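PDB 6CNZ: chorismate mutase from Burkholderia thailandensis, which catalyses the rearrangement of chorismate to prephenate, a step on the route to phenylalanine and tyrosine. Local coordinates for residues A[22-27]-A[161-166]; A[15-20]-A[168-173]. All coordinates share one frame; numbering follows the deposited sequence.

Contacts 1 and 2 draw on the same N-terminal helix, 15-29, at adjoining residues, and their centres lie about 11 Å apart. Contact 1 joins it to the last helix, 157-166, about 5 Å from the centre of the chain. Contact 2, about 13 Å from that centre, joins the beginning of the same helix to the C-terminal loop. Touching residues are buried in both, and neither contact has a hydrogen bond between its segments. The chemistry differs nonetheless: contact 1 mixes apolar packing with polar groups that hold nitrate ions, whereas contact 2 is purely aliphatic, with a disulfide beside it. Both sites also border the second subunit.

Contact 1 (A[22-27]-A[161-166]); sequences ALASQR and DALGTA. With NO3 (nitrate ion), chain G; NO3 (nitrate ion), chain I.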
# COMPACT_ATOMS: atom_id res chain seq x y z
N ALA A 22 -5.26 -1.10 5.96
CA ALA A 22 -4.46 -1.19 4.74
C ALA A 22 -3.63 0.07 4.52
O ALA A 22 -2.45 -0.01 4.18
CB ALA A 22 -5.37 -1.44 3.53
N LEU A 23 -4.23 1.23 4.76
CA LEU A 23 -3.49 2.47 4.51
C LEU A 23 -2.43 2.69 5.58
O LEU A 23 -1.31 3.15 5.26
CB LEU A 23 -4.46 3.65 4.43
CG LEU A 23 -5.32 3.68 3.15
CD1 LEU A 23 -6.53 4.59 3.35
CD2 LEU A 23 -4.51 4.07 1.89
N ALA A 24 -2.74 2.35 6.84
CA ALA A 24 -1.74 2.48 7.90
C ALA A 24 -0.55 1.58 7.61
O ALA A 24 0.60 1.97 7.84
CB ALA A 24 -2.33 2.13 9.27
N SER A 25 -0.81 0.38 7.11
CA SER A 25 0.28 -0.52 6.76
C SER A 25 1.06 0.02 5.57
O SER A 25 2.29 -0.07 5.53
CB SER A 25 -0.30 -1.91 6.46
OG SER A 25 0.67 -2.76 5.87
N GLN A 26 0.35 0.59 4.59
CA GLN A 26 1.01 1.18 3.44
C GLN A 26 1.94 2.32 3.87
O GLN A 26 3.08 2.41 3.40
CB GLN A 26 -0.05 1.66 2.44
CG GLN A 26 0.47 2.13 1.10
CD GLN A 26 -0.64 2.42 0.08
OE1 GLN A 26 -1.77 1.93 0.18
NE2 GLN A 26 -0.32 3.23 -0.92
N ARG A 27 1.49 3.17 4.78
CA ARG A 27 2.35 4.25 5.25
C ARG A 27 3.55 3.70 6.02
O ARG A 27 4.68 4.15 5.83
CB ARG A 27 1.56 5.22 6.13
CG ARG A 27 2.28 6.53 6.39
CD ARG A 27 1.63 7.29 7.54
NE ARG A 27 2.10 8.66 7.59
CZ ARG A 27 3.21 9.05 8.20
NH1 ARG A 27 3.96 8.15 8.84
NH2 ARG A 27 3.57 10.32 8.17
N ASP A 161 4.78 -5.57 14.64
CA ASP A 161 4.65 -4.94 15.96
C ASP A 161 4.35 -3.45 15.83
O ASP A 161 3.47 -2.91 16.52
CB ASP A 161 5.93 -5.15 16.77
CG ASP A 161 6.04 -6.56 17.34
OD1 ASP A 161 5.08 -7.35 17.17
OD2 ASP A 161 7.07 -6.88 17.96
N ALA A 162 5.06 -2.77 14.92
CA ALA A 162 4.84 -1.34 14.75
C ALA A 162 3.44 -1.04 14.24
O ALA A 162 2.88 0.01 14.55
CB ALA A 162 5.91 -0.75 13.83
N LEU A 163 2.85 -1.95 13.44
CA LEU A 163 1.49 -1.70 12.96
C LEU A 163 0.51 -1.69 14.13
O LEU A 163 -0.44 -0.90 14.12
CB LEU A 163 1.07 -2.76 11.93
CG LEU A 163 -0.34 -2.74 11.33
CD1 LEU A 163 -0.59 -1.49 10.51
CD2 LEU A 163 -0.56 -3.96 10.45
N GLY A 164 0.76 -2.51 15.15
CA GLY A 164 -0.05 -2.44 16.36
C GLY A 164 0.06 -1.09 17.05
O GLY A 164 -0.94 -0.48 17.42
N THR A 165 1.29 -0.58 17.19
CA THR A 165 1.49 0.78 17.69
C THR A 165 0.67 1.78 16.89
O THR A 165 -0.03 2.63 17.47
CB THR A 165 2.98 1.16 17.64
OG1 THR A 165 3.73 0.25 18.45
CG2 THR A 165 3.21 2.58 18.14
N ALA A 166 0.69 1.67 15.56
CA ALA A 166 0.06 2.66 14.71
C ALA A 166 -1.45 2.68 14.87
O ALA A 166 -2.09 3.70 14.58
CB ALA A 166 0.41 2.41 13.24
N NO3 G . 2.11 -4.56 8.29
O1 NO3 G . 2.32 -3.34 8.01
O2 NO3 G . 2.93 -5.18 9.04
O3 NO3 G . 1.10 -5.16 7.82
N NO3 I . 6.67 10.83 9.92
O1 NO3 I . 6.30 9.65 10.21
O2 NO3 I . 6.30 11.37 8.83
O3 NO3 I . 7.42 11.48 10.71
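Leu163 lays its CD1 methyl over the backbone of helix 15-29 at Ser25, 3.9 Å from Ser25 N. The same methyl touches two beta carbons of that helix: Ala24 CB is 4.2 Å from Leu163 CD1, and Ser25 CB is 4.1 Å from it. One branch of one leucine thus makes the measured side-chain contacts between the segments, which explains the modest buried surface of 119 Å². The small residues Ala24 and Ser25 fit a close approach of the backbones, with Ser25 CA and Leu163 CA 6.4 Å apart. With CG trans to the main-chain nitrogen (chi1 178°), the leucine extends from its own helix toward its neighbour.

The other branch faces a bound nitrate, probably from the crystallisation liquor. O3 of this chain G nitrate is 3.3 Å from Leu163 CD2, while O1 of the same ion accepts a hydrogen bond of 2.8 Å from Ser25 OG. Ser25 OG also has a weak hydrogen bond with Trp149 NE1, on helix 138-153, whose side chain touches Leu163 as well. A second nitrate, chain I, is held by Arg27 through two bonds. Arg27 NH1 reaches O1 of the chain I nitrate at 3.1 Å (162° at the hydrogen), and Arg27 NH2 reaches O2 of that ion at a similar angle of 158°. The nitrogen of the chain I nitrate lies in the guanidinium plane, at the edge, and the two bonds are both fairly straight; an anion here should be favoured by the positive charge.

Around the pair, helix 69-96 covers Ala24 through Gln79, and Ala22 meets Ala22 of the second subunit. Helix-on-helix packing of this kind, with no strand anywhere in the chain, is characteristic of the all-helical type II (AroQ) chorismate mutase fold.

Contact 2 (A[15-20]-A[168-173]); sequences TALTNL and SHVCAA
Leu20 and Val170 point at each other tip to tip, one from the N-terminal helix and the other from the loop that follows helix 157-166. The forked end of Val170 straddles a single leucine methyl: Leu20 CD2 is 3.9 Å from Val170 CG2, and the other prong, Val170 CG1, is almost as close to Leu20 CD2 at 4.0 Å. A chi1 of -172° swings CG of Leu20 to the far side from its own backbone N, and CD2 is the branch that meets the valine. Leu17, one helical turn earlier, starts out along the flank of the helix, and the end of its side chain then bends inward, bringing Leu17 CD2 to 4.3 Å from Val170 CG1. The backbones stay well separated, at 9.2 Å between Leu17 CA and Val170 CA, so methyl groups alone bridge them. In this helical type II chorismate mutase the valine packs among three helices, against Val129 of helix 107-129, Phe75 of helix 69-96 and Leu142 of helix 138-153. The next residue, Cys171, forms a disulfide with Cys138, tying the loop covalently to the start of helix 138-153. Val170 O is hydrogen-bonded to Tyr71 OH.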
# COMPACT_ATOMS: atom_id res chain seq x y z
N THR A 15 -15.78 -2.35 6.40
CA THR A 15 -14.80 -1.94 5.40
C THR A 15 -14.06 -0.68 5.83
O THR A 15 -12.90 -0.49 5.45
CB THR A 15 -15.48 -1.73 4.06
OG1 THR A 15 -16.40 -0.64 4.16
CG2 THR A 15 -16.22 -2.99 3.63
N ALA A 16 -14.69 0.17 6.64
CA ALA A 16 -14.00 1.38 7.10
C ALA A 16 -12.73 1.01 7.84
O ALA A 16 -11.65 1.54 7.55
CB ALA A 16 -14.92 2.21 7.99
N LEU A 17 -12.83 0.08 8.80
CA LEU A 17 -11.66 -0.39 9.52
C LEU A 17 -10.66 -1.06 8.58
O LEU A 17 -9.45 -0.84 8.69
CB LEU A 17 -12.07 -1.38 10.61
CG LEU A 17 -12.78 -0.81 11.83
CD1 LEU A 17 -13.22 -1.98 12.72
CD2 LEU A 17 -11.85 0.12 12.56
N THR A 18 -11.15 -1.91 7.67
CA THR A 18 -10.27 -2.63 6.76
C THR A 18 -9.44 -1.67 5.91
O THR A 18 -8.23 -1.88 5.70
CB THR A 18 -11.11 -3.54 5.86
OG1 THR A 18 -12.01 -4.31 6.66
CG2 THR A 18 -10.21 -4.48 5.07
N ASN A 19 -10.07 -0.61 5.40
CA ASN A 19 -9.35 0.37 4.61
C ASN A 19 -8.34 1.13 5.45
O ASN A 19 -7.21 1.40 5.00
CB ASN A 19 -10.34 1.33 3.96
CG ASN A 19 -10.83 0.83 2.61
OD1 ASN A 19 -10.17 0.02 1.96
ND2 ASN A 19 -11.97 1.33 2.16
N LEU A 20 -8.70 1.43 6.70
CA LEU A 20 -7.79 2.12 7.61
C LEU A 20 -6.53 1.29 7.87
O LEU A 20 -5.41 1.80 7.82
CB LEU A 20 -8.51 2.43 8.94
CG LEU A 20 -7.74 3.31 9.92
CD1 LEU A 20 -7.47 4.67 9.27
CD2 LEU A 20 -8.50 3.48 11.22
N SER A 168 -3.15 1.90 17.76
CA SER A 168 -3.40 1.65 19.17
C SER A 168 -4.34 2.67 19.82
O SER A 168 -4.74 2.47 20.97
CB SER A 168 -2.07 1.58 19.95
OG SER A 168 -1.42 2.84 20.04
N HIS A 169 -4.75 3.73 19.11
CA HIS A 169 -5.76 4.64 19.64
C HIS A 169 -6.89 4.88 18.64
O HIS A 169 -7.53 5.93 18.65
CB HIS A 169 -5.16 5.98 20.06
CG HIS A 169 -4.11 5.84 21.12
ND1 HIS A 169 -2.79 5.59 20.82
CD2 HIS A 169 -4.19 5.88 22.47
CE1 HIS A 169 -2.10 5.50 21.94
NE2 HIS A 169 -2.93 5.67 22.96
N VAL A 170 -7.17 3.88 17.79
CA VAL A 170 -8.31 3.98 16.89
C VAL A 170 -9.61 3.82 17.68
O VAL A 170 -10.59 4.56 17.44
CB VAL A 170 -8.19 2.93 15.76
CG1 VAL A 170 -9.49 2.80 15.00
CG2 VAL A 170 -7.07 3.33 14.81
N CYS A 171 -9.65 2.88 18.61
CA CYS A 171 -10.82 2.67 19.45
C CYS A 171 -10.57 3.28 20.82
O CYS A 171 -9.45 3.24 21.34
CB CYS A 171 -11.15 1.19 19.63
SG CYS A 171 -11.39 0.23 18.12
N ALA A 172 -11.63 3.85 21.39
CA ALA A 172 -11.52 4.47 22.71
C ALA A 172 -10.94 3.50 23.73
O ALA A 172 -10.00 3.84 24.45
CB ALA A 172 -12.90 4.97 23.15
N ALA A 173 -11.47 2.28 23.80
CA ALA A 173 -11.00 1.30 24.78
C ALA A 173 -9.54 0.89 24.53
O ALA A 173 -9.25 0.03 23.70
CB ALA A 173 -11.91 0.07 24.79